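Local coordinates for DNA mismatch repair protein MLH3 (Saccharomyces cerevisiae S288C, PDB 6RMN) that acts in DNA mismatch repair, correcting insertion-deletion loops as a MutL-family subunit, here seen as its C-terminal region with two bound zinc ions, at residues 20-31 with 42-50; 50-58 with 216-227. All blocks are in the same frame, centred on the assembly; numbering follows the deposited sequence.

Contact 1: residues 20-31 with 42-50. With ZN (zinc ion), chain C.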
loop_
_atom_site.group_PDB
_atom_site.type_symbol
_atom_site.label_atom_id
_atom_site.label_comp_id
_atom_site.label_asym_id
_atom_site.label_seq_id
_atom_site.Cartn_x
_atom_site.Cartn_y
_atom_site.Cartn_z
ATOM N N ILE B 20 0.717 0.899 0.182
ATOM C CA ILE B 20 -0.614 1.163 -0.335
ATOM C C ILE B 20 -1.349 1.879 0.821
ATOM O O ILE B 20 -1.451 3.104 0.784
ATOM C CB ILE B 20 -1.304 -0.113 -0.908
ATOM C CG1 ILE B 20 -0.432 -0.704 -2.060
ATOM C CG2 ILE B 20 -2.750 0.200 -1.386
ATOM C CD1 ILE B 20 -0.900 -1.948 -2.672
ATOM N N ASN B 21 -1.752 1.154 1.889
ATOM C CA ASN B 21 -2.384 1.774 3.068
ATOM C C ASN B 21 -2.612 0.772 4.213
ATOM O O ASN B 21 -2.256 -0.406 4.084
ATOM C CB ASN B 21 -3.715 2.484 2.699
ATOM C CG ASN B 21 -3.967 3.787 3.430
ATOM O OD1 ASN B 21 -3.469 4.041 4.540
ATOM N ND2 ASN B 21 -4.773 4.639 2.826
ATOM N N GLN B 22 -3.220 1.245 5.328
ATOM C CA GLN B 22 -3.585 0.407 6.467
ATOM C C GLN B 22 -4.827 -0.403 6.077
ATOM O O GLN B 22 -5.716 0.104 5.385
ATOM C CB GLN B 22 -3.843 1.256 7.725
ATOM C CG GLN B 22 -3.926 0.441 9.022
ATOM C CD GLN B 22 -4.369 1.237 10.231
ATOM O OE1 GLN B 22 -5.114 2.222 10.151
ATOM N NE2 GLN B 22 -3.927 0.807 11.395
ATOM N N VAL B 23 -4.862 -1.669 6.505
ATOM C CA VAL B 23 -5.934 -2.624 6.233
ATOM C C VAL B 23 -6.441 -3.171 7.571
ATOM O O VAL B 23 -5.649 -3.717 8.338
ATOM C CB VAL B 23 -5.425 -3.782 5.311
ATOM C CG1 VAL B 23 -6.433 -4.927 5.227
ATOM C CG2 VAL B 23 -5.071 -3.276 3.923
ATOM N N ASP B 24 -7.757 -3.018 7.841
ATOM C CA ASP B 24 -8.494 -3.546 9.003
ATOM C C ASP B 24 -7.932 -3.101 10.372
ATOM O O ASP B 24 -8.234 -3.729 11.389
ATOM C CB ASP B 24 -8.575 -5.091 8.893
ATOM C CG ASP B 24 -9.563 -5.780 9.811
ATOM O OD1 ASP B 24 -10.756 -5.406 9.789
ATOM O OD2 ASP B 24 -9.148 -6.703 10.540
ATOM N N LYS B 25 -7.177 -1.976 10.407
ATOM C CA LYS B 25 -6.548 -1.403 11.620
ATOM C C LYS B 25 -5.538 -2.389 12.257
ATOM O O LYS B 25 -5.252 -2.317 13.454
ATOM C CB LYS B 25 -7.584 -0.899 12.670
ATOM C CG LYS B 25 -8.871 -0.289 12.140
ATOM C CD LYS B 25 -8.703 1.126 11.663
ATOM C CE LYS B 25 -10.006 1.686 11.139
ATOM N NZ LYS B 25 -10.251 1.306 9.726
ATOM N N LYS B 26 -5.014 -3.316 11.448
ATOM C CA LYS B 26 -4.079 -4.341 11.909
ATOM C C LYS B 26 -2.866 -4.468 10.992
ATOM O O LYS B 26 -1.776 -4.816 11.465
ATOM C CB LYS B 26 -4.779 -5.711 11.978
ATOM C CG LYS B 26 -5.854 -5.806 13.031
ATOM C CD LYS B 26 -6.652 -7.095 12.918
ATOM C CE LYS B 26 -7.724 -7.150 13.976
ATOM N NZ LYS B 26 -8.778 -6.117 13.756
ATOM N N PHE B 27 -3.071 -4.247 9.680
ATOM C CA PHE B 27 -2.021 -4.467 8.692
ATOM C C PHE B 27 -1.649 -3.287 7.863
ATOM O O PHE B 27 -2.434 -2.355 7.716
ATOM C CB PHE B 27 -2.404 -5.621 7.750
ATOM C CG PHE B 27 -2.887 -6.869 8.447
ATOM C CD1 PHE B 27 -1.995 -7.706 9.110
ATOM C CD2 PHE B 27 -4.233 -7.222 8.423
ATOM C CE1 PHE B 27 -2.446 -8.855 9.760
ATOM C CE2 PHE B 27 -4.682 -8.380 9.066
ATOM C CZ PHE B 27 -3.784 -9.190 9.728
ATOM N N ILE B 28 -0.448 -3.344 7.287
ATOM C CA ILE B 28 0.013 -2.346 6.335
ATOM C C ILE B 28 0.188 -3.085 5.016
ATOM O O ILE B 28 1.024 -3.987 4.935
ATOM C CB ILE B 28 1.284 -1.576 6.783
ATOM C CG1 ILE B 28 1.016 -0.795 8.104
ATOM C CG2 ILE B 28 1.767 -0.637 5.651
ATOM C CD1 ILE B 28 2.248 -0.486 8.936
ATOM N N LEU B 29 -0.658 -2.762 4.013
ATOM C CA LEU B 29 -0.572 -3.383 2.695
ATOM C C LEU B 29 0.532 -2.703 1.891
ATOM O O LEU B 29 0.553 -1.473 1.766
ATOM C CB LEU B 29 -1.919 -3.341 1.946
ATOM C CG LEU B 29 -1.979 -3.970 0.521
ATOM C CD1 LEU B 29 -1.798 -5.506 0.557
ATOM C CD2 LEU B 29 -3.303 -3.604 -0.181
ATOM N N ILE B 30 1.474 -3.519 1.391
ATOM C CA ILE B 30 2.611 -3.059 0.598
ATOM C C ILE B 30 2.674 -3.786 -0.753
ATOM O O ILE B 30 2.229 -4.933 -0.876
ATOM C CB ILE B 30 3.954 -3.105 1.397
ATOM C CG1 ILE B 30 4.381 -4.554 1.771
ATOM C CG2 ILE B 30 3.898 -2.185 2.650
ATOM C CD1 ILE B 30 5.879 -4.742 2.264
ATOM N N ARG B 31 3.178 -3.087 -1.777
ATOM C CA ARG B 31 3.347 -3.636 -3.127
ATOM C C ARG B 31 4.793 -3.526 -3.574
ATOM O O ARG B 31 5.458 -2.547 -3.235
ATOM C CB ARG B 31 2.426 -2.944 -4.158
ATOM C CG ARG B 31 2.593 -1.414 -4.278
ATOM C CD ARG B 31 1.708 -0.827 -5.356
ATOM N NE ARG B 31 1.827 0.629 -5.433
ATOM C CZ ARG B 31 1.510 1.359 -6.499
ATOM N NH1 ARG B 31 1.069 0.775 -7.607
ATOM N NH2 ARG B 31 1.651 2.676 -6.473
ATOM N N LEU B 42 4.526 -9.827 -4.956
ATOM C CA LEU B 42 3.936 -8.553 -5.384
ATOM C C LEU B 42 3.174 -7.835 -4.251
ATOM O O LEU B 42 3.459 -6.670 -4.004
ATOM C CB LEU B 42 3.059 -8.702 -6.655
ATOM C CG LEU B 42 2.305 -7.419 -7.149
ATOM C CD1 LEU B 42 3.060 -6.718 -8.279
ATOM C CD2 LEU B 42 0.867 -7.733 -7.582
ATOM N N LEU B 43 2.201 -8.502 -3.594
ATOM C CA LEU B 43 1.421 -7.914 -2.494
ATOM C C LEU B 43 1.734 -8.584 -1.161
ATOM O O LEU B 43 1.693 -9.815 -1.055
ATOM C CB LEU B 43 -0.104 -7.930 -2.763
ATOM C CG LEU B 43 -0.704 -6.938 -3.790
ATOM C CD1 LEU B 43 -2.219 -7.024 -3.791
ATOM C CD2 LEU B 43 -0.318 -5.488 -3.505
ATOM N N VAL B 44 2.053 -7.771 -0.144
ATOM C CA VAL B 44 2.402 -8.232 1.202
ATOM C C VAL B 44 1.619 -7.437 2.271
ATOM O O VAL B 44 1.469 -6.213 2.154
ATOM C CB VAL B 44 3.951 -8.156 1.425
ATOM C CG1 VAL B 44 4.348 -8.350 2.891
ATOM C CG2 VAL B 44 4.704 -9.141 0.531
ATOM N N LEU B 45 1.131 -8.157 3.318
ATOM C CA LEU B 45 0.462 -7.597 4.497
ATOM C C LEU B 45 1.434 -7.684 5.704
ATOM O O LEU B 45 1.860 -8.779 6.098
ATOM C CB LEU B 45 -0.857 -8.324 4.813
ATOM C CG LEU B 45 -2.054 -8.029 3.904
ATOM C CD1 LEU B 45 -3.197 -8.990 4.193
ATOM C CD2 LEU B 45 -2.547 -6.604 4.078
ATOM N N VAL B 46 1.818 -6.514 6.244
ATOM C CA VAL B 46 2.727 -6.399 7.377
ATOM C C VAL B 46 1.905 -6.201 8.659
ATOM O O VAL B 46 1.032 -5.325 8.690
ATOM C CB VAL B 46 3.750 -5.241 7.157
ATOM C CG1 VAL B 46 4.725 -5.125 8.325
ATOM C CG2 VAL B 46 4.508 -5.400 5.838
ATOM N N ASP B 47 2.191 -7.001 9.720
ATOM C CA ASP B 47 1.571 -6.849 11.039
ATOM C C ASP B 47 2.100 -5.492 11.591
ATOM O O ASP B 47 3.319 -5.318 11.708
ATOM C CB ASP B 47 2.003 -8.025 11.932
ATOM C CG ASP B 47 1.487 -8.046 13.372
ATOM O OD1 ASP B 47 1.270 -6.956 13.951
ATOM O OD2 ASP B 47 1.354 -9.150 13.938
ATOM N N GLN B 48 1.205 -4.520 11.868
ATOM C CA GLN B 48 1.648 -3.193 12.344
ATOM C C GLN B 48 2.309 -3.220 13.732
ATOM O O GLN B 48 3.158 -2.376 14.020
ATOM C CB GLN B 48 0.521 -2.152 12.295
ATOM C CG GLN B 48 -0.558 -2.327 13.370
ATOM C CD GLN B 48 -1.813 -1.578 13.069
ATOM O OE1 GLN B 48 -2.210 -1.417 11.915
ATOM N NE2 GLN B 48 -2.469 -1.109 14.104
ATOM N N HIS B 49 1.916 -4.178 14.579
ATOM C CA HIS B 49 2.478 -4.318 15.911
ATOM C C HIS B 49 3.895 -4.913 15.833
ATOM O O HIS B 49 4.823 -4.332 16.399
ATOM C CB HIS B 49 1.553 -5.146 16.818
ATOM C CG HIS B 49 2.159 -5.442 18.147
ATOM N ND1 HIS B 49 2.289 -4.464 19.111
ATOM C CD2 HIS B 49 2.730 -6.576 18.597
ATOM C CE1 HIS B 49 2.896 -5.039 20.127
ATOM N NE2 HIS B 49 3.173 -6.311 19.869
ATOM N N ALA B 50 4.054 -6.036 15.101
ATOM C CA ALA B 50 5.324 -6.736 14.882
ATOM C C ALA B 50 6.363 -5.817 14.244
ATOM O O ALA B 50 7.521 -5.828 14.650
ATOM C CB ALA B 50 5.103 -7.963 14.005
HETATM ZN ZN ZN C . 4.248 -7.780 20.977
#

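Contact 2: residues 50-58 with 216-227. With ZN (zinc ion), chain D; ZN (zinc ion), chain C.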
loop_
_atom_site.group_PDB
_atom_site.type_symbol
_atom_site.label_atom_id
_atom_site.label_comp_id
_atom_site.label_asym_id
_atom_site.label_seq_id
_atom_site.Cartn_x
_atom_site.Cartn_y
_atom_site.Cartn_z
ATOM N N ALA B 50 4.054 -6.036 15.101
ATOM C CA ALA B 50 5.324 -6.736 14.882
ATOM C C ALA B 50 6.363 -5.817 14.244
ATOM O O ALA B 50 7.521 -5.828 14.650
ATOM C CB ALA B 50 5.103 -7.963 14.005
ATOM N N CYS B 51 5.928 -5.007 13.269
ATOM C CA CYS B 51 6.724 -4.011 12.557
ATOM C C CYS B 51 7.317 -2.992 13.541
ATOM O O CYS B 51 8.526 -2.792 13.560
ATOM C CB CYS B 51 5.861 -3.322 11.500
ATOM S SG CYS B 51 6.714 -2.012 10.594
ATOM N N ASP B 52 6.456 -2.358 14.352
ATOM C CA ASP B 52 6.824 -1.356 15.343
ATOM C C ASP B 52 7.713 -1.946 16.451
ATOM O O ASP B 52 8.749 -1.354 16.784
ATOM C CB ASP B 52 5.559 -0.691 15.929
ATOM C CG ASP B 52 5.815 0.652 16.594
ATOM O OD1 ASP B 52 6.852 1.306 16.261
ATOM O OD2 ASP B 52 4.983 1.067 17.427
ATOM N N GLU B 53 7.328 -3.129 16.979
ATOM C CA GLU B 53 8.065 -3.878 18.006
ATOM C C GLU B 53 9.487 -4.215 17.531
ATOM O O GLU B 53 10.424 -4.072 18.316
ATOM C CB GLU B 53 7.297 -5.152 18.377
ATOM C CG GLU B 53 7.910 -5.997 19.475
ATOM C CD GLU B 53 7.071 -7.229 19.723
ATOM O OE1 GLU B 53 5.958 -7.090 20.280
ATOM O OE2 GLU B 53 7.496 -8.327 19.303
ATOM N N ARG B 54 9.641 -4.616 16.250
ATOM C CA ARG B 54 10.923 -4.925 15.631
ATOM C C ARG B 54 11.863 -3.707 15.589
ATOM O O ARG B 54 13.042 -3.822 15.959
ATOM C CB ARG B 54 10.730 -5.479 14.212
ATOM C CG ARG B 54 12.046 -5.886 13.552
ATOM C CD ARG B 54 12.486 -7.191 14.150
ATOM N NE ARG B 54 13.800 -7.116 14.753
ATOM C CZ ARG B 54 14.415 -8.147 15.316
ATOM N NH1 ARG B 54 13.820 -9.334 15.375
ATOM N NH2 ARG B 54 15.622 -8.000 15.830
ATOM N N ILE B 55 11.344 -2.567 15.092
ATOM C CA ILE B 55 12.081 -1.303 14.993
ATOM C C ILE B 55 12.546 -0.898 16.395
ATOM O O ILE B 55 13.689 -0.469 16.564
ATOM C CB ILE B 55 11.206 -0.169 14.337
ATOM C CG1 ILE B 55 10.797 -0.527 12.884
ATOM C CG2 ILE B 55 11.917 1.202 14.386
ATOM C CD1 ILE B 55 9.522 0.154 12.393
ATOM N N ARG B 56 11.633 -1.008 17.377
ATOM C CA ARG B 56 11.865 -0.619 18.762
ATOM C C ARG B 56 12.909 -1.480 19.448
ATOM O O ARG B 56 13.729 -0.933 20.181
ATOM C CB ARG B 56 10.548 -0.578 19.544
ATOM C CG ARG B 56 9.728 0.660 19.236
ATOM C CD ARG B 56 8.426 0.683 20.011
ATOM N NE ARG B 56 7.592 1.836 19.642
ATOM C CZ ARG B 56 7.676 3.045 20.193
ATOM N NH1 ARG B 56 8.554 3.284 21.153
ATOM N NH2 ARG B 56 6.887 4.025 19.779
ATOM N N LEU B 57 12.908 -2.805 19.175
ATOM C CA LEU B 57 13.862 -3.761 19.726
ATOM C C LEU B 57 15.270 -3.482 19.249
ATOM O O LEU B 57 16.178 -3.374 20.068
ATOM C CB LEU B 57 13.471 -5.225 19.419
ATOM C CG LEU B 57 14.442 -6.277 19.973
ATOM C CD1 LEU B 57 14.294 -6.434 21.492
ATOM C CD2 LEU B 57 14.303 -7.571 19.248
ATOM N N GLU B 58 15.446 -3.337 17.940
ATOM C CA GLU B 58 16.751 -3.051 17.348
ATOM C C GLU B 58 17.363 -1.716 17.862
ATOM O O GLU B 58 18.588 -1.638 18.000
ATOM C CB GLU B 58 16.674 -3.126 15.820
ATOM C CG GLU B 58 16.315 -4.523 15.337
ATOM C CD GLU B 58 16.807 -4.900 13.955
ATOM O OE1 GLU B 58 17.506 -4.069 13.335
ATOM O OE2 GLU B 58 16.507 -6.028 13.499
ATOM N N LEU B 216 11.459 -0.179 9.070
ATOM C CA LEU B 216 11.511 -1.638 9.058
ATOM C C LEU B 216 12.524 -2.161 8.046
ATOM O O LEU B 216 13.324 -3.031 8.390
ATOM C CB LEU B 216 10.133 -2.280 8.825
ATOM C CG LEU B 216 10.084 -3.828 8.991
ATOM C CD1 LEU B 216 10.364 -4.264 10.444
ATOM C CD2 LEU B 216 8.775 -4.410 8.467
ATOM N N SER B 217 12.537 -1.598 6.837
ATOM C CA SER B 217 13.476 -1.987 5.783
ATOM C C SER B 217 14.946 -1.691 6.137
ATOM O O SER B 217 15.842 -2.166 5.438
ATOM C CB SER B 217 13.095 -1.327 4.456
ATOM O OG SER B 217 13.405 0.059 4.459
ATOM N N ARG B 218 15.189 -0.896 7.197
ATOM C CA ARG B 218 16.540 -0.529 7.633
ATOM C C ARG B 218 17.038 -1.411 8.774
ATOM O O ARG B 218 18.208 -1.314 9.157
ATOM C CB ARG B 218 16.651 0.972 7.976
ATOM C CG ARG B 218 16.693 1.871 6.727
ATOM C CD ARG B 218 17.093 3.321 7.003
ATOM N NE ARG B 218 16.372 3.943 8.126
ATOM C CZ ARG B 218 15.193 4.555 8.036
ATOM N NH1 ARG B 218 14.559 4.626 6.873
ATOM N NH2 ARG B 218 14.635 5.092 9.112
ATOM N N CYS B 219 16.145 -2.292 9.284
ATOM C CA CYS B 219 16.394 -3.252 10.357
ATOM C C CYS B 219 17.274 -4.385 9.882
ATOM O O CYS B 219 17.278 -4.706 8.693
ATOM C CB CYS B 219 15.082 -3.780 10.927
ATOM S SG CYS B 219 14.173 -2.580 11.932
ATOM N N HIS B 220 18.004 -5.012 10.823
ATOM C CA HIS B 220 18.870 -6.150 10.542
ATOM C C HIS B 220 18.011 -7.365 10.238
ATOM O O HIS B 220 18.309 -8.080 9.298
ATOM C CB HIS B 220 19.850 -6.413 11.700
ATOM C CG HIS B 220 20.793 -7.539 11.415
ATOM N ND1 HIS B 220 21.795 -7.416 10.476
ATOM C CD2 HIS B 220 20.824 -8.791 11.926
ATOM C CE1 HIS B 220 22.411 -8.584 10.454
ATOM N NE2 HIS B 220 21.858 -9.441 11.308
ATOM N N ASN B 221 16.921 -7.570 10.987
ATOM C CA ASN B 221 15.995 -8.675 10.723
ATOM C C ASN B 221 14.539 -8.162 10.644
ATOM O O ASN B 221 13.811 -8.237 11.622
ATOM C CB ASN B 221 16.172 -9.804 11.758
ATOM C CG ASN B 221 15.250 -11.005 11.626
ATOM O OD1 ASN B 221 15.072 -11.753 12.585
ATOM N ND2 ASN B 221 14.655 -11.239 10.461
ATOM N N PRO B 222 14.078 -7.653 9.489
ATOM C CA PRO B 222 12.691 -7.148 9.423
ATOM C C PRO B 222 11.590 -8.202 9.303
ATOM O O PRO B 222 10.413 -7.838 9.281
ATOM C CB PRO B 222 12.701 -6.242 8.183
ATOM C CG PRO B 222 13.797 -6.735 7.332
ATOM C CD PRO B 222 14.798 -7.454 8.209
ATOM N N PHE B 223 11.958 -9.494 9.237
ATOM C CA PHE B 223 11.033 -10.592 8.953
ATOM C C PHE B 223 10.362 -11.232 10.155
ATOM O O PHE B 223 9.464 -12.057 9.973
ATOM C CB PHE B 223 11.739 -11.631 8.095
ATOM C CG PHE B 223 12.333 -10.977 6.871
ATOM C CD1 PHE B 223 11.515 -10.370 5.921
ATOM C CD2 PHE B 223 13.707 -10.911 6.698
ATOM C CE1 PHE B 223 12.066 -9.742 4.803
ATOM C CE2 PHE B 223 14.256 -10.307 5.565
ATOM C CZ PHE B 223 13.433 -9.711 4.635
ATOM N N GLU B 224 10.706 -10.795 11.367
ATOM C CA GLU B 224 10.041 -11.304 12.567
ATOM C C GLU B 224 9.921 -10.240 13.633
ATOM O O GLU B 224 10.640 -9.259 13.572
ATOM C CB GLU B 224 10.676 -12.617 13.107
ATOM C CG GLU B 224 12.125 -12.552 13.546
ATOM C CD GLU B 224 12.796 -13.907 13.704
ATOM O OE1 GLU B 224 12.750 -14.718 12.749
ATOM O OE2 GLU B 224 13.387 -14.151 14.782
ATOM N N CYS B 225 8.980 -10.408 14.574
ATOM C CA CYS B 225 8.787 -9.515 15.722
ATOM C C CYS B 225 9.920 -9.789 16.744
ATOM O O CYS B 225 10.793 -10.637 16.489
ATOM C CB CYS B 225 7.414 -9.746 16.348
ATOM S SG CYS B 225 7.275 -11.301 17.271
ATOM N N ALA B 226 9.879 -9.119 17.915
ATOM C CA ALA B 226 10.881 -9.340 18.968
ATOM C C ALA B 226 10.921 -10.798 19.475
ATOM O O ALA B 226 12.008 -11.278 19.769
ATOM C CB ALA B 226 10.668 -8.383 20.134
ATOM N N HIS B 227 9.762 -11.504 19.508
ATOM C CA HIS B 227 9.588 -12.883 19.992
ATOM C C HIS B 227 9.710 -13.974 18.906
ATOM O O HIS B 227 9.243 -15.095 19.108
ATOM C CB HIS B 227 8.253 -13.019 20.758
ATOM C CG HIS B 227 8.007 -11.889 21.715
ATOM N ND1 HIS B 227 7.451 -10.692 21.288
ATOM C CD2 HIS B 227 8.326 -11.777 23.024
ATOM C CE1 HIS B 227 7.435 -9.903 22.349
ATOM N NE2 HIS B 227 7.948 -10.509 23.417
HETATM ZN ZN ZN D . 6.403 -10.384 19.339
HETATM ZN ZN ZN C . 4.248 -7.780 20.977
#

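Contact 1: residues 20-31 with 42-50
Q48 reaches back to Q22 because its CG lies between the backbone N and the carbonyl carbon (chi1 73°), after which the chain runs extended; Q22 meets it with an extended chain of its own. Q22 NE2 then donates to Q48 OE1 at 2.9 Å along an almost straight N-H, with the acceptor in the Q22 amide plane and the two amides only 22° apart. Q48 NE2 turns to the carbonyls of M199 and D202, and Q22 is held by D202 and L204. Replacing Q48 by an alanine would probably leave Q22 NE2 without this acceptor and the M199 carbonyl without its donor. The backbone bond Q48 N to K26 O, 3.0 Å, continues the antiparallel pairing of 27-31 with 43-47, in which I28 N to V46 O and I30 N to V44 O both measure 2.8 Å. I30 places CG1 between its N and carbonyl carbon (chi1 65°), alongside V44, its CG1 3.6 Å from V44 CB. On the opposite face L45 CD2 lies 3.8 Å from L29 CD1 and also touches F27 CB. At the strand end D47 N-caps the helix: D47 OD1 takes H49 N at 2.9 Å, nearly along its C-O axis. The same oxygen takes A50 N from above the carboxylate plane. H49 NE2 binds a zinc ion at 2.1 Å. D47 to A50 begin the DQHA(X)2E(X)4E motif of MutL endonucleases; the hydrogen-bonded hairpin and the cap together probably help to set the helix start that carries the metal ligand H49.

Contact 2: residues 50-58 with 216-227
The R54 guanidinium lies between two side chains: L57 CD2 is 3.7 Å above one face, offset toward the rim, while N221 CB covers the centre of the other. E58 CG lies at its edge, in plane. E53 OE1 and OE2 lie at the edge of the H227 ring, near its plane, OE2 sharing a zinc ion with ND1. R54 is bent at chi2 (76°) and chi3, which folds the guanidinium back toward E58, giving a salt bridge of 3.2 Å between R54 NH2 and E58 OE2. E58 in turn grips the loop through both oxygens, each by its syn lone pair: OE1 takes H220 N at 2.7 Å and OE2 takes N221 N at 3.0 Å, with N-H angles of 168°. The carboxylate is thus held in a fixed rotation, and two successive loop amides are satisfied. E53 works differently, bridging two zinc ions: OE1 binds the zinc ion of chain C at 2.0 Å, while OE2 binds the zinc ion of chain D at 2.3 Å together with C225 SG and H227 ND1. The anti lone pair of E53 OE2 accepts from A226 N at 2.9 Å, a bent bond that probably helps to orient the bridging carboxylate. C225 to H227 match the cysteine-x-histidine ligand motif of MutL endonuclease sites. Apolar packing fills the sides, with C51 SG on L216 CD2 and A50 CB 3.7 Å from C225 CB. The loop joins helix 206-216 to strand 232-234 and lies along helix 48-69; N190 of helix 183-196 touches L57, A226 and H227, and L14 of helix 5-15 packs on P222.

Overall arrangement
Both contacts are largely buried, but their places differ: contact 2 is centred about 10 Å from the centre of the chain, contact 1 about 24 Å, where the partner protein's chain also packs against it. Helix 48-69 serves both, sharing A50, and V46 of contact 1 packs on C51 and L216 of contact 2. Contact 1 is sheet chemistry, regular backbone bonds with apolar faces and a few side-chain amides; contact 2 has no strand pairing and relies on carboxylates, an arginine and metal ligands. The zinc ion of chain C links them, taking H49 from contact 1 and E53 from contact 2; E53 also reaches the chain D ion, and the partner chain contributes a further ligand to each.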